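Local coordinates for dihydropteroate synthase (Burkholderia cenocepacia, PDB 2Y5S), which probably catalyses the condensation of 4-aminobenzoate with (7,8-dihydropterin-6-yl)methyl diphosphate to give 7,8-dihydropteroate, a step in folate biosynthesis, at residues 170-173 with 174-178; 183-186 with 187-191; 282-285 with 286-290. One frame throughout, in Å; residues are numbered along the deposited sequence.

Contact 1. Residues 170-173 with 174-178; sequences RDFL and AARAQ. With EDO (1,2-ethanediol), chain U.
Arg176 lays the aliphatic start of its side chain over one face of the Phe172 ring, one turn earlier on the same helix. Its CG sits 3.7 Å from the centroid of the Phe172 ring, over the face but offset toward the rim, a CH-pi contact. With CG anti to the backbone N (chi1 166°), Phe172 leaves its CB heading away but brings the ring end near Arg176. Arg176 has CG beside its own backbone N and is then bent at chi2 and chi3, which takes CD past CZ and CE1 of Phe172 and carries the guanidinium beyond the ring, tilted 35° from its plane. At its edge, in plane, NH1 of Arg176 gives a fairly straight hydrogen bond of 2.9 Å to O1 of an ethanediol, probably from the crystallisation liquor. The C2 of the same ethanediol lies 3.8 Å from Phe172 CE1. NE of Arg176 is bonded to the carbonyl O of Gly126, and His147 meets the Phe172 ring edge-to-face. Beneath them runs regular helical bonding, such as Arg176 N to Phe172 O at 2.9 Å. Arginine thus serves two chemistries: its CG methylene packs on an aromatic face while its charged end is met by oxygen acceptors.

Contact 2. Residues 183-186 with 187-191; sequences AGVA and AERIC
The guanidinium of Arg189 has CG1 of Val185 over one face, and water 1 at its edge, in plane. The valine methyls stand 3.9 Å from NH1 of Arg189, CG1 and CG2 alike, and the two side chains cross at about a right angle. Water 1 accepts a hydrogen bond of 3.0 Å from Arg189 NH1 and another of 2.9 Å from the backbone N of Ala186, tying the arginine to the loop before it. The other nitrogens have partners too: NE reaches the carbonyl O of Ser141 and NH2 that of Val136, while NH1 also bonds to Arg137 O. Three backbone carbonyls thus fix how the buried guanidinium is turned.

Val185 also meets Ile190, its CG1 lying 3.8 Å from Ile190 CD1. With CG1 of Ile190 placed beside the backbone N (chi1 -59°), the isoleucine turns its long branch back toward the loop. Exposed Glu188 is bent at chi2, and its OE1 comes to 3.5 Å from Ala186 CB. The backbone turn itself is closed by Arg189 N and Ala186 O at 3.1 Å, the donor standing 49° out of the carbonyl plane.

Gly184, with its positive phi, ends helix 165-182 in a Schellman motif. From there the chain passes through the 3-10 turn 187-189 into strand 190-193, which pairs in parallel with strand 142-146: a helix-to-strand connection of the TIM barrel.

Contact 3. Residues 282-285 with 286-290; sequences SVWN and AVRAA
OD1 of Asn285 receives a hydrogen bond of 3.1 Å from NH2 of Arg288 and another of 2.9 Å from water 2. The arginine bond comes in nearly along the C=O axis, although OD1 is tilted 25° out of the guanidinium plane. Water 2 in turn accepts from Arg288 NE at 3.0 Å, so it bridges the two side chains beside their direct bond. Amide and guanidinium stand steeply to each other, their planes 75° apart.

Trp284 sets CZ3 over one face of the same guanidinium, 3.7 Å above that plane and offset toward the rim. The indole is tilted rather than stacked, and CH2 of Trp284 approaches Arg288 NH1 to 3.7 Å. Trp284 has CG beside its own carbonyl carbon and leans along the helix; Arg288 stays extended until its bend at chi3 (70°) brings the charged end beside the six-membered ring, which it meets obliquely. Outside partners fix both groups further: Trp284 NE1 bonds to Glu263 OE1, and Arg288 NH2 to the carbonyl O of Glu21.

Under these side chains the backbone keeps its i to i+4 bonds, the shortest being Ala289 N to Asn285 O at 2.7 Å. Buried Val283 and Val287 pack on Ala253 and Cys260 of the second subunit. Helix 274-291, the final helix following the last barrel strand, 268-271, thus contributes to the dimer interface of this TIM-barrel enzyme.

In the fold
Contacts 1 and 2 follow one another along the barrel wall: helix 165-182 carries the first, and the second leads out of its end into strand 190-193. They touch where Ala177 O meets Ile190 CD1, at 4.1 Å. All three are partly buried, but contact 3, on helix 274-291, lies farthest out, about 24 Å from the chain's centre to its own against about 16 Å for the others, and alone reaches the second subunit. Each centres on an arginine. In contact 2 it is buried and takes three carbonyls and a water; in contacts 1 and 3 it is partly exposed, beside an aromatic ring, with one carbonyl each and ethanediol or waters.

Contact 1. Residues 170-173 with 174-178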
loop_
_atom_site.group_PDB
_atom_site.type_symbol
_atom_site.label_atom_id
_atom_site.label_comp_id
_atom_site.label_asym_id
_atom_site.label_seq_id
_atom_site.Cartn_x
_atom_site.Cartn_y
_atom_site.Cartn_z
ATOM N N ARG B 170 -1.651 -23.562 -9.079
ATOM C CA ARG B 170 -0.279 -24.068 -8.923
ATOM C C ARG B 170 -0.000 -25.277 -9.812
ATOM O O ARG B 170 1.032 -25.323 -10.482
ATOM C CB ARG B 170 0.040 -24.430 -7.474
ATOM C CG ARG B 170 1.500 -24.825 -7.290
ATOM C CD ARG B 170 1.871 -25.167 -5.844
ATOM N NE ARG B 170 1.060 -26.244 -5.313
ATOM C CZ ARG B 170 0.040 -26.105 -4.463
ATOM N NH1 ARG B 170 -0.340 -24.904 -4.014
ATOM N NH2 ARG B 170 -0.617 -27.185 -4.068
ATOM N N ASP B 171 -0.916 -26.234 -9.822
ATOM C CA ASP B 171 -0.747 -27.466 -10.609
ATOM C C ASP B 171 -0.709 -27.196 -12.106
ATOM O O ASP B 171 0.043 -27.837 -12.831
ATOM C CB ASP B 171 -1.873 -28.467 -10.310
ATOM C CG ASP B 171 -1.801 -29.028 -8.907
ATOM O OD1 ASP B 171 -0.695 -29.092 -8.339
ATOM O OD2 ASP B 171 -2.853 -29.425 -8.376
ATOM N N PHE B 172 -1.521 -26.249 -12.569
ATOM C CA PHE B 172 -1.530 -25.879 -13.981
ATOM C C PHE B 172 -0.190 -25.264 -14.365
ATOM O O PHE B 172 0.386 -25.584 -15.405
ATOM C CB PHE B 172 -2.655 -24.880 -14.260
ATOM C CG PHE B 172 -2.546 -24.195 -15.602
ATOM C CD1 PHE B 172 -3.120 -24.768 -16.730
ATOM C CD2 PHE B 172 -1.873 -22.989 -15.736
ATOM C CE1 PHE B 172 -3.023 -24.154 -17.956
ATOM C CE2 PHE B 172 -1.779 -22.364 -16.978
ATOM C CZ PHE B 172 -2.354 -22.951 -18.084
ATOM N N LEU B 173 0.298 -24.358 -13.520
ATOM C CA LEU B 173 1.558 -23.684 -13.762
ATOM C C LEU B 173 2.699 -24.699 -13.729
ATOM O O LEU B 173 3.626 -24.611 -14.523
ATOM C CB LEU B 173 1.768 -22.552 -12.753
ATOM C CG LEU B 173 0.786 -21.375 -12.909
ATOM C CD1 LEU B 173 0.937 -20.404 -11.713
ATOM C CD2 LEU B 173 0.991 -20.642 -14.211
ATOM N N ALA B 174 2.599 -25.693 -12.844
ATOM C CA ALA B 174 3.597 -26.762 -12.767
ATOM C C ALA B 174 3.671 -27.540 -14.082
ATOM O O ALA B 174 4.760 -27.829 -14.588
ATOM C CB ALA B 174 3.277 -27.696 -11.609
ATOM N N ALA B 175 2.505 -27.862 -14.636
ATOM C CA ALA B 175 2.412 -28.535 -15.917
ATOM C C ALA B 175 2.938 -27.677 -17.072
ATOM O O ALA B 175 3.579 -28.196 -17.994
ATOM C CB ALA B 175 0.955 -28.984 -16.182
ATOM N N ARG B 176 2.683 -26.371 -17.038
ATOM C CA ARG B 176 3.177 -25.506 -18.116
ATOM C C ARG B 176 4.714 -25.399 -18.074
ATOM O O ARG B 176 5.375 -25.489 -19.114
ATOM C CB ARG B 176 2.488 -24.134 -18.105
ATOM C CG ARG B 176 0.943 -24.176 -18.264
ATOM C CD ARG B 176 0.470 -25.139 -19.356
ATOM N NE ARG B 176 1.118 -24.825 -20.633
ATOM C CZ ARG B 176 1.277 -25.677 -21.650
ATOM N NH1 ARG B 176 0.841 -26.932 -21.575
ATOM N NH2 ARG B 176 1.890 -25.268 -22.754
ATOM N N ALA B 177 5.280 -25.268 -16.877
ATOM C CA ALA B 177 6.735 -25.217 -16.722
ATOM C C ALA B 177 7.370 -26.512 -17.180
ATOM O O ALA B 177 8.410 -26.493 -17.832
ATOM C CB ALA B 177 7.132 -24.942 -15.294
ATOM N N GLN B 178 6.755 -27.634 -16.829
ATOM C CA GLN B 178 7.229 -28.924 -17.295
ATOM C C GLN B 178 7.206 -29.007 -18.824
ATOM O O GLN B 178 8.157 -29.508 -19.434
ATOM C CB GLN B 178 6.379 -30.059 -16.714
ATOM C CG GLN B 178 6.915 -31.470 -17.040
ATOM C CD GLN B 178 8.293 -31.720 -16.464
ATOM O OE1 GLN B 178 8.503 -31.554 -15.266
ATOM N NE2 GLN B 178 9.245 -32.121 -17.317
HETATM C C1 EDO U . -1.816 -28.275 -18.505
HETATM O O1 EDO U . -0.771 -28.211 -19.488
HETATM C C2 EDO U . -3.150 -27.809 -19.081
HETATM O O2 EDO U . -3.022 -27.475 -20.469
#

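Contact 2. Residues 183-186 with 187-191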
loop_
_atom_site.group_PDB
_atom_site.type_symbol
_atom_site.label_atom_id
_atom_site.label_comp_id
_atom_site.label_asym_id
_atom_site.label_seq_id
_atom_site.Cartn_x
_atom_site.Cartn_y
_atom_site.Cartn_z
ATOM N N ALA B 183 10.659 -29.332 -23.707
ATOM C CA ALA B 183 11.105 -28.863 -25.022
ATOM C C ALA B 183 12.499 -28.231 -24.991
ATOM O O ALA B 183 12.951 -27.705 -26.009
ATOM C CB ALA B 183 10.092 -27.878 -25.594
ATOM N N GLY B 184 13.176 -28.275 -23.839
ATOM C CA GLY B 184 14.554 -27.778 -23.707
ATOM C C GLY B 184 14.739 -26.423 -23.025
ATOM O O GLY B 184 15.865 -25.941 -22.905
ATOM N N VAL B 185 13.653 -25.797 -22.575
ATOM C CA VAL B 185 13.743 -24.481 -21.926
ATOM C C VAL B 185 14.342 -24.641 -20.534
ATOM O O VAL B 185 13.822 -25.411 -19.745
ATOM C CB VAL B 185 12.351 -23.800 -21.813
ATOM C CG1 VAL B 185 12.418 -22.515 -20.947
ATOM C CG2 VAL B 185 11.797 -23.484 -23.206
ATOM N N ALA B 186 15.438 -23.932 -20.243
ATOM C CA ALA B 186 15.996 -23.909 -18.885
ATOM C C ALA B 186 14.993 -23.311 -17.898
ATOM O O ALA B 186 14.332 -22.304 -18.189
ATOM C CB ALA B 186 17.320 -23.124 -18.835
ATOM N N ALA B 187 14.890 -23.941 -16.729
ATOM C CA ALA B 187 13.986 -23.505 -15.656
ATOM C C ALA B 187 14.176 -22.056 -15.235
ATOM O O ALA B 187 13.212 -21.396 -14.832
ATOM C CB ALA B 187 14.146 -24.404 -14.436
ATOM N N GLU B 188 15.409 -21.565 -15.315
ATOM C CA GLU B 188 15.703 -20.188 -14.907
ATOM C C GLU B 188 15.122 -19.094 -15.836
ATOM O O GLU B 188 15.057 -17.930 -15.451
ATOM C CB GLU B 188 17.217 -19.982 -14.698
ATOM C CG GLU B 188 18.093 -20.571 -15.769
ATOM C CD GLU B 188 18.640 -21.972 -15.414
ATOM O OE1 GLU B 188 17.874 -22.965 -15.423
ATOM O OE2 GLU B 188 19.856 -22.069 -15.127
ATOM N N ARG B 189 14.681 -19.467 -17.039
ATOM C CA ARG B 189 14.037 -18.524 -17.969
ATOM C C ARG B 189 12.544 -18.340 -17.696
ATOM O O ARG B 189 11.890 -17.520 -18.344
ATOM C CB ARG B 189 14.194 -19.023 -19.409
ATOM C CG ARG B 189 15.634 -19.031 -19.960
ATOM C CD ARG B 189 15.688 -19.749 -21.300
ATOM N NE ARG B 189 14.796 -19.093 -22.251
ATOM C CZ ARG B 189 14.317 -19.616 -23.377
ATOM N NH1 ARG B 189 14.627 -20.851 -23.763
ATOM N NH2 ARG B 189 13.496 -18.877 -24.124
ATOM N N ILE B 190 12.002 -19.106 -16.752
ATOM C CA ILE B 190 10.561 -19.194 -16.551
ATOM C C ILE B 190 10.121 -18.478 -15.278
ATOM O O ILE B 190 10.676 -18.683 -14.195
ATOM C CB ILE B 190 10.086 -20.678 -16.495
ATOM C CG1 ILE B 190 10.463 -21.414 -17.799
ATOM C CG2 ILE B 190 8.553 -20.756 -16.281
ATOM C CD1 ILE B 190 10.411 -22.955 -17.722
ATOM N N CYS B 191 9.109 -17.632 -15.424
ATOM C CA CYS B 191 8.358 -17.130 -14.288
ATOM C C CYS B 191 6.902 -17.476 -14.500
ATOM O O CYS B 191 6.515 -17.897 -15.593
ATOM C CB CYS B 191 8.539 -15.633 -14.097
ATOM S SG CYS B 191 7.948 -14.571 -15.401
HETATM O O HOH W 1 16.723 -22.520 -22.444
#

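Contact 3. Residues 282-285 with 286-290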
loop_
_atom_site.group_PDB
_atom_site.type_symbol
_atom_site.label_atom_id
_atom_site.label_comp_id
_atom_site.label_asym_id
_atom_site.label_seq_id
_atom_site.Cartn_x
_atom_site.Cartn_y
_atom_site.Cartn_z
ATOM N N SER B 282 9.383 2.095 -2.523
ATOM C CA SER B 282 10.484 2.711 -1.779
ATOM C C SER B 282 10.189 2.686 -0.266
ATOM O O SER B 282 11.063 2.370 0.555
ATOM C CB SER B 282 10.740 4.153 -2.230
ATOM O OG SER B 282 11.205 4.220 -3.558
ATOM N N VAL B 283 8.946 2.990 0.093
ATOM C CA VAL B 283 8.535 2.929 1.484
ATOM C C VAL B 283 8.613 1.487 1.987
ATOM O O VAL B 283 9.154 1.226 3.048
ATOM C CB VAL B 283 7.126 3.506 1.672
ATOM C CG1 VAL B 283 6.621 3.247 3.128
ATOM C CG2 VAL B 283 7.117 5.013 1.313
ATOM N N TRP B 284 8.096 0.549 1.201
ATOM C CA TRP B 284 8.129 -0.874 1.578
ATOM C C TRP B 284 9.577 -1.345 1.832
ATOM O O TRP B 284 9.867 -1.998 2.831
ATOM C CB TRP B 284 7.438 -1.703 0.481
ATOM C CG TRP B 284 7.377 -3.179 0.767
ATOM C CD1 TRP B 284 6.424 -3.824 1.480
ATOM C CD2 TRP B 284 8.307 -4.172 0.339
ATOM N NE1 TRP B 284 6.699 -5.162 1.537
ATOM C CE2 TRP B 284 7.855 -5.407 0.847
ATOM C CE3 TRP B 284 9.487 -4.140 -0.418
ATOM C CZ2 TRP B 284 8.530 -6.611 0.608
ATOM C CZ3 TRP B 284 10.168 -5.331 -0.640
ATOM C CH2 TRP B 284 9.684 -6.553 -0.133
ATOM N N ASN B 285 10.492 -0.990 0.939
ATOM C CA ASN B 285 11.894 -1.389 1.101
ATOM C C ASN B 285 12.555 -0.780 2.336
ATOM O O ASN B 285 13.366 -1.434 3.017
ATOM C CB ASN B 285 12.726 -1.002 -0.119
ATOM C CG ASN B 285 14.197 -1.374 0.055
ATOM O OD1 ASN B 285 14.553 -2.551 -0.022
ATOM N ND2 ASN B 285 15.056 -0.367 0.333
ATOM N N ALA B 286 12.221 0.473 2.624
ATOM C CA ALA B 286 12.741 1.133 3.825
ATOM C C ALA B 286 12.282 0.449 5.130
ATOM O O ALA B 286 13.049 0.321 6.080
ATOM C CB ALA B 286 12.357 2.608 3.847
ATOM N N VAL B 287 11.020 0.025 5.164
ATOM C CA VAL B 287 10.490 -0.749 6.288
ATOM C C VAL B 287 11.226 -2.080 6.409
ATOM O O VAL B 287 11.652 -2.453 7.492
ATOM C CB VAL B 287 8.966 -1.033 6.118
ATOM C CG1 VAL B 287 8.473 -2.006 7.183
ATOM C CG2 VAL B 287 8.180 0.283 6.168
ATOM N N ARG B 288 11.380 -2.777 5.282
ATOM C CA ARG B 288 12.092 -4.055 5.271
ATOM C C ARG B 288 13.526 -3.849 5.728
ATOM O O ARG B 288 14.016 -4.604 6.540
ATOM C CB ARG B 288 12.060 -4.704 3.880
ATOM C CG ARG B 288 12.733 -6.082 3.807
ATOM C CD ARG B 288 12.641 -6.684 2.408
ATOM N NE ARG B 288 13.481 -5.956 1.454
ATOM C CZ ARG B 288 13.754 -6.345 0.211
ATOM N NH1 ARG B 288 13.257 -7.477 -0.284
ATOM N NH2 ARG B 288 14.520 -5.570 -0.550
ATOM N N ALA B 289 14.192 -2.809 5.231
ATOM C CA ALA B 289 15.584 -2.540 5.634
ATOM C C ALA B 289 15.699 -2.296 7.134
ATOM O O ALA B 289 16.664 -2.728 7.761
ATOM C CB ALA B 289 16.172 -1.346 4.853
ATOM N N ALA B 290 14.725 -1.594 7.709
ATOM C CA ALA B 290 14.690 -1.377 9.160
ATOM C C ALA B 290 14.389 -2.679 9.902
ATOM O O ALA B 290 15.012 -2.954 10.907
ATOM C CB ALA B 290 13.671 -0.292 9.537
HETATM O O HOH W 2 15.195 -3.762 2.485
HETATM O O HOH W 3 16.409 -3.304 -1.408
#